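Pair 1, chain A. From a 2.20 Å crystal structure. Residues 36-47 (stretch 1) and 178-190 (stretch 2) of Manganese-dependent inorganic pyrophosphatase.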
# COMPACT_ATOMS: atom_id res chain seq x y z
N ASN A 36 -16.95 11.32 18.43
CA ASN A 36 -18.26 10.76 18.73
C ASN A 36 -18.37 10.43 20.22
O ASN A 36 -17.39 10.47 20.95
CB ASN A 36 -18.51 9.50 17.88
CG ASN A 36 -17.58 8.36 18.22
OD1 ASN A 36 -17.19 8.17 19.37
ND2 ASN A 36 -17.22 7.58 17.21
N PRO A 37 -19.59 10.10 20.69
CA PRO A 37 -19.81 9.77 22.11
C PRO A 37 -18.89 8.66 22.64
O PRO A 37 -18.37 8.74 23.75
CB PRO A 37 -21.28 9.37 22.15
CG PRO A 37 -21.88 10.20 21.06
CD PRO A 37 -20.87 10.07 19.95
N GLU A 38 -18.70 7.62 21.84
CA GLU A 38 -17.86 6.50 22.24
C GLU A 38 -16.42 6.92 22.54
O GLU A 38 -15.84 6.52 23.54
CB GLU A 38 -17.85 5.43 21.15
CG GLU A 38 -16.86 4.30 21.39
CD GLU A 38 -16.53 3.53 20.13
OE1 GLU A 38 -17.42 2.86 19.57
OE2 GLU A 38 -15.37 3.61 19.68
N THR A 39 -15.86 7.73 21.66
CA THR A 39 -14.50 8.19 21.82
C THR A 39 -14.39 9.13 23.02
O THR A 39 -13.44 9.04 23.81
CB THR A 39 -14.03 8.89 20.53
OG1 THR A 39 -14.35 8.06 19.41
CG2 THR A 39 -12.53 9.11 20.56
N GLU A 40 -15.36 10.02 23.17
CA GLU A 40 -15.36 10.94 24.30
C GLU A 40 -15.28 10.10 25.58
O GLU A 40 -14.49 10.39 26.48
CB GLU A 40 -16.63 11.79 24.30
CG GLU A 40 -16.75 12.71 25.49
CD GLU A 40 -17.98 13.58 25.42
OE1 GLU A 40 -18.30 14.26 26.42
OE2 GLU A 40 -18.63 13.60 24.35
N PHE A 41 -16.10 9.06 25.63
CA PHE A 41 -16.14 8.15 26.77
C PHE A 41 -14.76 7.54 27.02
O PHE A 41 -14.24 7.58 28.14
CB PHE A 41 -17.18 7.06 26.48
CG PHE A 41 -17.07 5.85 27.37
CD1 PHE A 41 -17.21 5.96 28.75
CD2 PHE A 41 -16.86 4.59 26.81
CE1 PHE A 41 -17.15 4.84 29.57
CE2 PHE A 41 -16.80 3.46 27.62
CZ PHE A 41 -16.94 3.58 29.00
N VAL A 42 -14.17 6.99 25.96
CA VAL A 42 -12.86 6.36 26.05
C VAL A 42 -11.75 7.33 26.47
O VAL A 42 -10.90 6.99 27.30
CB VAL A 42 -12.49 5.67 24.70
CG1 VAL A 42 -11.04 5.23 24.68
CG2 VAL A 42 -13.38 4.46 24.49
N LEU A 43 -11.77 8.54 25.92
CA LEU A 43 -10.76 9.54 26.27
C LEU A 43 -10.88 9.92 27.74
O LEU A 43 -9.90 9.91 28.49
CB LEU A 43 -10.93 10.80 25.42
CG LEU A 43 -10.73 10.64 23.91
CD1 LEU A 43 -10.87 11.99 23.26
CD2 LEU A 43 -9.37 10.03 23.63
N ARG A 44 -12.10 10.27 28.16
CA ARG A 44 -12.33 10.63 29.55
C ARG A 44 -11.89 9.48 30.46
O ARG A 44 -11.26 9.69 31.50
CB ARG A 44 -13.81 10.93 29.78
CG ARG A 44 -14.19 11.06 31.25
CD ARG A 44 -15.65 11.42 31.45
NE ARG A 44 -15.94 12.81 31.12
CZ ARG A 44 -16.43 13.22 29.96
NH1 ARG A 44 -16.70 12.35 28.99
NH2 ARG A 44 -16.66 14.51 29.76
N LYS A 45 -12.21 8.26 30.06
CA LYS A 45 -11.87 7.09 30.86
C LYS A 45 -10.39 6.98 31.19
O LYS A 45 -10.03 6.72 32.33
CB LYS A 45 -12.33 5.82 30.15
CG LYS A 45 -12.10 4.55 30.95
CD LYS A 45 -12.86 3.39 30.32
CE LYS A 45 -12.82 2.15 31.20
NZ LYS A 45 -11.51 1.45 31.13
N PHE A 46 -9.52 7.19 30.20
CA PHE A 46 -8.10 7.07 30.45
C PHE A 46 -7.37 8.37 30.69
O PHE A 46 -6.15 8.41 30.63
CB PHE A 46 -7.44 6.27 29.33
CG PHE A 46 -7.98 4.89 29.20
CD1 PHE A 46 -8.96 4.60 28.26
CD2 PHE A 46 -7.56 3.89 30.07
CE1 PHE A 46 -9.52 3.32 28.19
CE2 PHE A 46 -8.12 2.61 30.01
CZ PHE A 46 -9.10 2.33 29.06
N GLY A 47 -8.12 9.42 30.98
CA GLY A 47 -7.53 10.72 31.25
C GLY A 47 -6.63 11.22 30.15
O GLY A 47 -5.55 11.75 30.42
N GLU A 178 -16.65 -6.80 29.99
CA GLU A 178 -17.47 -5.79 30.66
C GLU A 178 -17.19 -4.41 30.08
O GLU A 178 -18.12 -3.65 29.82
CB GLU A 178 -17.21 -5.78 32.16
CG GLU A 178 -17.75 -6.98 32.89
CD GLU A 178 -17.55 -6.88 34.39
OE1 GLU A 178 -18.05 -7.77 35.11
OE2 GLU A 178 -16.90 -5.91 34.84
N PHE A 179 -15.91 -4.09 29.89
CA PHE A 179 -15.53 -2.81 29.32
C PHE A 179 -16.12 -2.72 27.91
O PHE A 179 -16.64 -1.68 27.51
CB PHE A 179 -14.01 -2.67 29.28
CG PHE A 179 -13.53 -1.43 28.58
CD1 PHE A 179 -14.23 -0.23 28.71
CD2 PHE A 179 -12.37 -1.45 27.81
CE1 PHE A 179 -13.78 0.94 28.07
CE2 PHE A 179 -11.91 -0.30 27.18
CZ PHE A 179 -12.61 0.90 27.30
N GLY A 180 -16.03 -3.82 27.17
CA GLY A 180 -16.56 -3.87 25.82
C GLY A 180 -18.06 -3.62 25.76
O GLY A 180 -18.55 -2.97 24.84
N MET A 181 -18.79 -4.15 26.74
CA MET A 181 -20.23 -3.94 26.75
C MET A 181 -20.51 -2.44 26.79
O MET A 181 -21.42 -1.95 26.12
CB MET A 181 -20.87 -4.65 27.95
CG MET A 181 -22.39 -4.46 28.01
SD MET A 181 -23.21 -4.80 26.43
CE MET A 181 -23.27 -6.62 26.45
N GLU A 182 -19.71 -1.73 27.59
CA GLU A 182 -19.84 -0.28 27.73
C GLU A 182 -19.63 0.39 26.37
O GLU A 182 -20.41 1.24 25.95
CB GLU A 182 -18.81 0.22 28.74
CG GLU A 182 -19.43 1.01 29.87
CD GLU A 182 -20.63 0.30 30.46
OE1 GLU A 182 -20.44 -0.72 31.14
OE2 GLU A 182 -21.77 0.76 30.22
N ILE A 183 -18.56 -0.01 25.69
CA ILE A 183 -18.28 0.54 24.38
C ILE A 183 -19.44 0.25 23.44
O ILE A 183 -19.86 1.12 22.67
CB ILE A 183 -16.95 -0.04 23.83
CG1 ILE A 183 -15.78 0.54 24.64
CG2 ILE A 183 -16.81 0.26 22.35
CD1 ILE A 183 -14.41 0.05 24.24
N LEU A 184 -20.00 -0.96 23.51
CA LEU A 184 -21.13 -1.31 22.65
C LEU A 184 -22.34 -0.45 22.98
O LEU A 184 -23.12 -0.10 22.10
CB LEU A 184 -21.50 -2.79 22.78
CG LEU A 184 -20.47 -3.83 22.34
CD1 LEU A 184 -21.12 -5.21 22.33
CD2 LEU A 184 -19.96 -3.50 20.94
N LYS A 185 -22.51 -0.11 24.26
CA LYS A 185 -23.64 0.73 24.64
C LYS A 185 -23.38 2.16 24.18
O LYS A 185 -24.31 2.94 23.97
CB LYS A 185 -23.85 0.67 26.16
CG LYS A 185 -24.40 -0.67 26.64
CD LYS A 185 -24.84 -0.61 28.09
CE LYS A 185 -25.48 -1.92 28.52
NZ LYS A 185 -26.14 -1.82 29.86
N ALA A 186 -22.10 2.49 24.01
CA ALA A 186 -21.70 3.82 23.55
C ALA A 186 -22.04 4.00 22.07
O ALA A 186 -22.49 5.07 21.65
CB ALA A 186 -20.21 4.04 23.79
N LYS A 187 -21.81 2.96 21.27
CA LYS A 187 -22.13 3.04 19.85
C LYS A 187 -23.64 3.19 19.71
O LYS A 187 -24.14 3.96 18.90
CB LYS A 187 -21.68 1.78 19.12
CG LYS A 187 -20.17 1.60 19.03
CD LYS A 187 -19.82 0.38 18.19
CE LYS A 187 -18.35 0.39 17.77
NZ LYS A 187 -17.42 0.30 18.92
N SER A 188 -24.37 2.46 20.55
CA SER A 188 -25.82 2.46 20.52
C SER A 188 -26.47 3.83 20.76
O SER A 188 -27.52 4.12 20.19
CB SER A 188 -26.35 1.45 21.53
OG SER A 188 -25.77 0.17 21.33
N VAL A 189 -25.87 4.67 21.60
CA VAL A 189 -26.49 5.97 21.88
C VAL A 189 -26.66 6.81 20.61
O VAL A 189 -27.50 7.70 20.57
CB VAL A 189 -25.68 6.81 22.92
CG1 VAL A 189 -25.46 6.00 24.19
CG2 VAL A 189 -24.36 7.25 22.32
N VAL A 190 -25.87 6.51 19.58
CA VAL A 190 -25.97 7.24 18.32
C VAL A 190 -27.38 7.08 17.79
O VAL A 190 -27.91 7.96 17.12
CB VAL A 190 -24.98 6.70 17.26
CG1 VAL A 190 -25.06 7.54 15.99
CG2 VAL A 190 -23.55 6.72 17.81
O HOH W 1 -20.65 6.57 20.01

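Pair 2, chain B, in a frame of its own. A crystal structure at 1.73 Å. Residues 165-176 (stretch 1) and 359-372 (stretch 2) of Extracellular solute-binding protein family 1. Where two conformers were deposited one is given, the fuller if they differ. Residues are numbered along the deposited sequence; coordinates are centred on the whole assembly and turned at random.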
# COMPACT_ATOMS: atom_id res chain seq x y z
N ASP B 165 -7.12 -4.38 -14.67
CA ASP B 165 -8.12 -5.27 -14.10
C ASP B 165 -9.39 -4.52 -13.67
O ASP B 165 -10.50 -5.02 -13.90
CB ASP B 165 -7.53 -6.07 -12.93
CG ASP B 165 -6.95 -5.19 -11.82
OD1 ASP B 165 -6.49 -4.07 -12.11
OD2 ASP B 165 -6.94 -5.64 -10.67
N SER B 166 -9.29 -3.35 -13.02
CA SER B 166 -10.50 -2.65 -12.61
C SER B 166 -10.27 -1.15 -12.53
O SER B 166 -9.15 -0.68 -12.32
CB SER B 166 -11.04 -3.15 -11.24
OG SER B 166 -10.21 -2.76 -10.15
N ALA B 167 -11.36 -0.40 -12.73
CA ALA B 167 -11.30 1.05 -12.55
C ALA B 167 -10.93 1.42 -11.12
O ALA B 167 -10.18 2.38 -10.90
CB ALA B 167 -12.64 1.68 -12.94
N VAL B 168 -11.43 0.67 -10.14
CA VAL B 168 -11.21 1.03 -8.74
C VAL B 168 -9.73 0.97 -8.39
O VAL B 168 -9.18 1.88 -7.77
CB VAL B 168 -12.06 0.15 -7.81
CG1 VAL B 168 -11.57 0.26 -6.36
CG2 VAL B 168 -13.52 0.56 -7.88
N LEU B 169 -9.04 -0.11 -8.79
CA LEU B 169 -7.62 -0.18 -8.44
C LEU B 169 -6.81 0.90 -9.17
O LEU B 169 -5.84 1.43 -8.61
CB LEU B 169 -7.03 -1.56 -8.72
CG LEU B 169 -7.42 -2.68 -7.73
CD1 LEU B 169 -6.51 -3.90 -7.89
CD2 LEU B 169 -7.40 -2.18 -6.29
N THR B 170 -7.21 1.26 -10.39
CA THR B 170 -6.56 2.38 -11.06
C THR B 170 -6.81 3.69 -10.31
O THR B 170 -5.91 4.53 -10.18
CB THR B 170 -7.06 2.49 -12.51
OG1 THR B 170 -6.91 1.23 -13.17
CG2 THR B 170 -6.27 3.56 -13.28
N TRP B 171 -8.03 3.86 -9.79
CA TRP B 171 -8.35 5.01 -8.96
C TRP B 171 -7.48 5.06 -7.71
O TRP B 171 -6.96 6.13 -7.35
CB TRP B 171 -9.83 4.95 -8.56
CG TRP B 171 -10.25 5.85 -7.41
CD1 TRP B 171 -10.23 5.55 -6.07
CD2 TRP B 171 -10.79 7.17 -7.52
NE1 TRP B 171 -10.72 6.62 -5.34
CE2 TRP B 171 -11.07 7.62 -6.20
CE3 TRP B 171 -11.04 8.03 -8.59
CZ2 TRP B 171 -11.59 8.89 -5.94
CZ3 TRP B 171 -11.57 9.29 -8.33
CH2 TRP B 171 -11.84 9.71 -7.02
N GLU B 172 -7.33 3.93 -7.02
CA GLU B 172 -6.47 3.90 -5.85
C GLU B 172 -5.07 4.37 -6.20
O GLU B 172 -4.46 5.17 -5.47
CB GLU B 172 -6.42 2.49 -5.26
CG GLU B 172 -7.75 2.02 -4.69
CD GLU B 172 -8.12 2.77 -3.41
OE1 GLU B 172 -7.62 2.40 -2.32
OE2 GLU B 172 -8.88 3.76 -3.50
N ALA B 173 -4.54 3.90 -7.34
CA ALA B 173 -3.19 4.26 -7.73
C ALA B 173 -3.07 5.76 -8.00
O ALA B 173 -2.12 6.40 -7.53
CB ALA B 173 -2.76 3.46 -8.96
N MSE B 174 -4.03 6.33 -8.71
CA MSE B 174 -3.96 7.75 -9.06
C MSE B 174 -4.30 8.66 -7.89
O MSE B 174 -3.62 9.66 -7.66
CB MSE B 174 -4.90 8.06 -10.22
CG MSE B 174 -4.55 7.29 -11.48
SE MSE B 174 -5.80 7.80 -12.88
CE MSE B 174 -5.28 9.69 -13.00
N ARG B 175 -5.37 8.34 -7.16
CA ARG B 175 -5.82 9.25 -6.11
C ARG B 175 -4.76 9.46 -5.05
O ARG B 175 -4.60 10.56 -4.52
CB ARG B 175 -7.10 8.74 -5.45
CG ARG B 175 -7.76 9.84 -4.64
CD ARG B 175 -8.73 9.30 -3.64
NE ARG B 175 -8.07 8.69 -2.49
CZ ARG B 175 -7.86 7.38 -2.35
NH1 ARG B 175 -8.24 6.55 -3.31
NH2 ARG B 175 -7.28 6.91 -1.26
N ASN B 176 -4.02 8.40 -4.72
CA ASN B 176 -3.06 8.52 -3.64
C ASN B 176 -1.85 9.35 -4.01
O ASN B 176 -1.07 9.70 -3.12
CB ASN B 176 -2.63 7.13 -3.17
CG ASN B 176 -3.65 6.51 -2.26
OD1 ASN B 176 -3.85 6.99 -1.14
ND2 ASN B 176 -4.33 5.47 -2.72
N ILE B 359 -14.80 7.96 3.46
CA ILE B 359 -15.07 8.78 2.28
C ILE B 359 -14.62 8.06 1.02
O ILE B 359 -15.35 8.00 0.02
CB ILE B 359 -14.37 10.15 2.41
CG1 ILE B 359 -14.93 10.95 3.58
CG2 ILE B 359 -14.45 10.94 1.09
CD1 ILE B 359 -14.10 12.21 3.89
N ASN B 360 -13.40 7.52 1.04
CA ASN B 360 -12.91 6.84 -0.15
C ASN B 360 -13.81 5.68 -0.55
O ASN B 360 -13.98 5.41 -1.75
CB ASN B 360 -11.48 6.33 0.08
CG ASN B 360 -10.85 5.85 -1.20
OD1 ASN B 360 -10.76 6.60 -2.16
ND2 ASN B 360 -10.41 4.59 -1.22
N GLN B 361 -14.42 5.01 0.43
CA GLN B 361 -15.28 3.87 0.13
C GLN B 361 -16.48 4.28 -0.72
O GLN B 361 -16.89 3.54 -1.62
CB GLN B 361 -15.74 3.22 1.44
CG GLN B 361 -16.50 1.92 1.26
CD GLN B 361 -16.87 1.25 2.58
OE1 GLN B 361 -16.04 1.15 3.49
NE2 GLN B 361 -18.11 0.80 2.68
N VAL B 362 -17.06 5.45 -0.45
CA VAL B 362 -18.22 5.86 -1.25
C VAL B 362 -17.78 6.20 -2.67
O VAL B 362 -18.51 5.91 -3.63
CB VAL B 362 -19.00 7.01 -0.58
CG1 VAL B 362 -19.06 6.84 0.93
CG2 VAL B 362 -18.48 8.38 -0.97
N PHE B 363 -16.58 6.77 -2.84
CA PHE B 363 -16.11 7.06 -4.19
C PHE B 363 -15.80 5.79 -4.96
O PHE B 363 -16.12 5.68 -6.15
CB PHE B 363 -14.88 7.98 -4.15
CG PHE B 363 -15.22 9.43 -3.96
CD1 PHE B 363 -15.58 10.22 -5.05
CD2 PHE B 363 -15.20 10.00 -2.70
CE1 PHE B 363 -15.89 11.56 -4.88
CE2 PHE B 363 -15.51 11.34 -2.52
CZ PHE B 363 -15.86 12.12 -3.62
N THR B 364 -15.17 4.80 -4.31
CA THR B 364 -14.83 3.59 -5.04
C THR B 364 -16.06 2.75 -5.33
O THR B 364 -16.14 2.10 -6.38
CB THR B 364 -13.78 2.76 -4.28
OG1 THR B 364 -14.26 2.41 -2.98
CG2 THR B 364 -12.47 3.54 -4.15
N GLU B 365 -17.05 2.74 -4.42
CA GLU B 365 -18.31 2.07 -4.72
C GLU B 365 -18.96 2.70 -5.94
O GLU B 365 -19.44 1.99 -6.84
CB GLU B 365 -19.26 2.11 -3.52
CG GLU B 365 -18.84 1.18 -2.38
CD GLU B 365 -19.69 1.32 -1.13
OE1 GLU B 365 -20.61 2.17 -1.11
OE2 GLU B 365 -19.43 0.59 -0.15
N ALA B 366 -18.96 4.04 -6.00
CA ALA B 366 -19.55 4.72 -7.15
C ALA B 366 -18.79 4.40 -8.43
O ALA B 366 -19.40 4.13 -9.47
CB ALA B 366 -19.58 6.23 -6.90
N LEU B 367 -17.46 4.41 -8.37
CA LEU B 367 -16.69 4.13 -9.57
C LEU B 367 -16.91 2.69 -10.03
O LEU B 367 -16.98 2.43 -11.24
CB LEU B 367 -15.21 4.42 -9.33
CG LEU B 367 -14.30 4.24 -10.54
CD1 LEU B 367 -14.79 5.07 -11.72
CD2 LEU B 367 -12.87 4.62 -10.17
N ALA B 368 -17.04 1.75 -9.09
CA ALA B 368 -17.32 0.37 -9.46
C ALA B 368 -18.66 0.24 -10.16
O ALA B 368 -18.81 -0.54 -11.10
CB ALA B 368 -17.28 -0.54 -8.22
N ARG B 369 -19.66 1.01 -9.72
CA ARG B 369 -20.96 0.98 -10.40
C ARG B 369 -20.84 1.47 -11.83
O ARG B 369 -21.47 0.91 -12.74
CB ARG B 369 -21.99 1.80 -9.62
CG ARG B 369 -22.42 1.16 -8.28
CD ARG B 369 -23.64 1.86 -7.69
NE ARG B 369 -23.42 3.29 -7.44
CZ ARG B 369 -22.95 3.81 -6.31
NH1 ARG B 369 -22.63 3.02 -5.29
NH2 ARG B 369 -22.81 5.12 -6.20
N VAL B 370 -20.03 2.50 -12.07
CA VAL B 370 -19.77 2.94 -13.45
C VAL B 370 -19.05 1.85 -14.23
O VAL B 370 -19.43 1.52 -15.36
CB VAL B 370 -18.96 4.24 -13.46
CG1 VAL B 370 -18.66 4.64 -14.90
CG2 VAL B 370 -19.71 5.35 -12.74
N ASP B 371 -17.99 1.30 -13.64
CA ASP B 371 -17.19 0.28 -14.30
C ASP B 371 -18.05 -0.90 -14.72
O ASP B 371 -17.89 -1.43 -15.83
CB ASP B 371 -16.07 -0.16 -13.35
CG ASP B 371 -14.89 -0.85 -14.06
OD1 ASP B 371 -14.72 -0.71 -15.29
OD2 ASP B 371 -14.11 -1.51 -13.34
N GLU B 372 -18.99 -1.30 -13.87
CA GLU B 372 -19.85 -2.46 -14.11
C GLU B 372 -21.10 -2.12 -14.90
O GLU B 372 -21.92 -3.02 -15.15
CB GLU B 372 -20.23 -3.10 -12.76
CG GLU B 372 -19.01 -3.57 -11.95
CD GLU B 372 -19.31 -3.83 -10.46
OE1 GLU B 372 -20.47 -3.65 -10.03
OE2 GLU B 372 -18.37 -4.21 -9.73
O HOH W 2 -13.95 -0.88 -10.65

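Both pairs set two helices side by side, running in roughly opposite directions. The angle between N-to-C directions is 143° in pair 1 and 139° in pair 2, with closest axial approaches of 8.7 and 9.3 Å. Superposing N, CA and C of 14 central residues gives an RMSD of 0.6 Å, and the buried areas are similar, 502 and 514 Å².

The first helix starts alike in both. Asn A36 matches Ser B166, and each caps its helix: Thr A39 N donates to Asn A36 OD1 at 2.7 Å, and Leu B169 N to Ser B166 OG at 3.2 Å. The two caps use side chains of different length, yet the side-chain centres superpose within 0.5 Å.

The closest backbone passage differs. In pair 1, Glu A38 CA lies 4.9 Å from Ala A186 CA, and the methyl Ala A186 CB rests 3.7 Å from Glu A38 CA. In pair 2 the nearest CA atoms are Val B168 CA and Thr B364 CA, 5.8 Å apart; Val B168 matches Glu A38, but Thr B364 matches Ile A183. The position of Ala A186 is taken in pair 2 by Leu B367, whose CD2 lies 3.6 Å from Ala B167 O and 3.5 Å from Trp B171 CB; the matched CA atoms differ by 1.4 Å.

Glu A38 and Val B168 also match. The former reaches out to a salt bridge, Lys A187 NZ to Glu A38 OE1 at 2.6 Å. At the same two positions pair 2 has an apolar contact, Val B168 CG2 to Ala B368 CB at 3.9 Å.

Phe A41 and Trp B171 coincide closely (CA 0.4 Å, side-chain centres 0.8 Å), both with chi1 t, and both point toward the partner helix. Phe A41 CZ packs on Glu A182 CG at 3.7 Å, and Phe A41 CE2 lies 4.0 Å from Phe A179 CE1. Trp B171 sits as a knob among Asn B360, Phe B363, Thr B364 and Leu B367, and its indole nitrogen adds polarity: Trp B171 NE1 donates to Asn B360 OD1 at 3.2 Å, at 173°.

Phe A179 and Asn B360 therefore serve one position by different chemistry. Lys A45 NZ stands 3.9 Å from the Phe A179 ring centroid, 14° off the normal, a cation-pi contact. Its match, Arg B175, lays a guanidinium face against Asn B360 OD1, without a hydrogen bond, while Asn B360 ND2 donates to Glu B172 OE2 at 2.9 Å.

Water bridges the helices in both: water 1 is 2.9 Å from Glu A38 N and 2.9 Å from Ala A186 O, and water 2 is 3.0 Å from Val B168 N and 2.8 Å from Asp B371 OD2. The matched amides both donate to a water, which then donates to a backbone carbonyl in pair 1 and a side-chain carboxylate in pair 2.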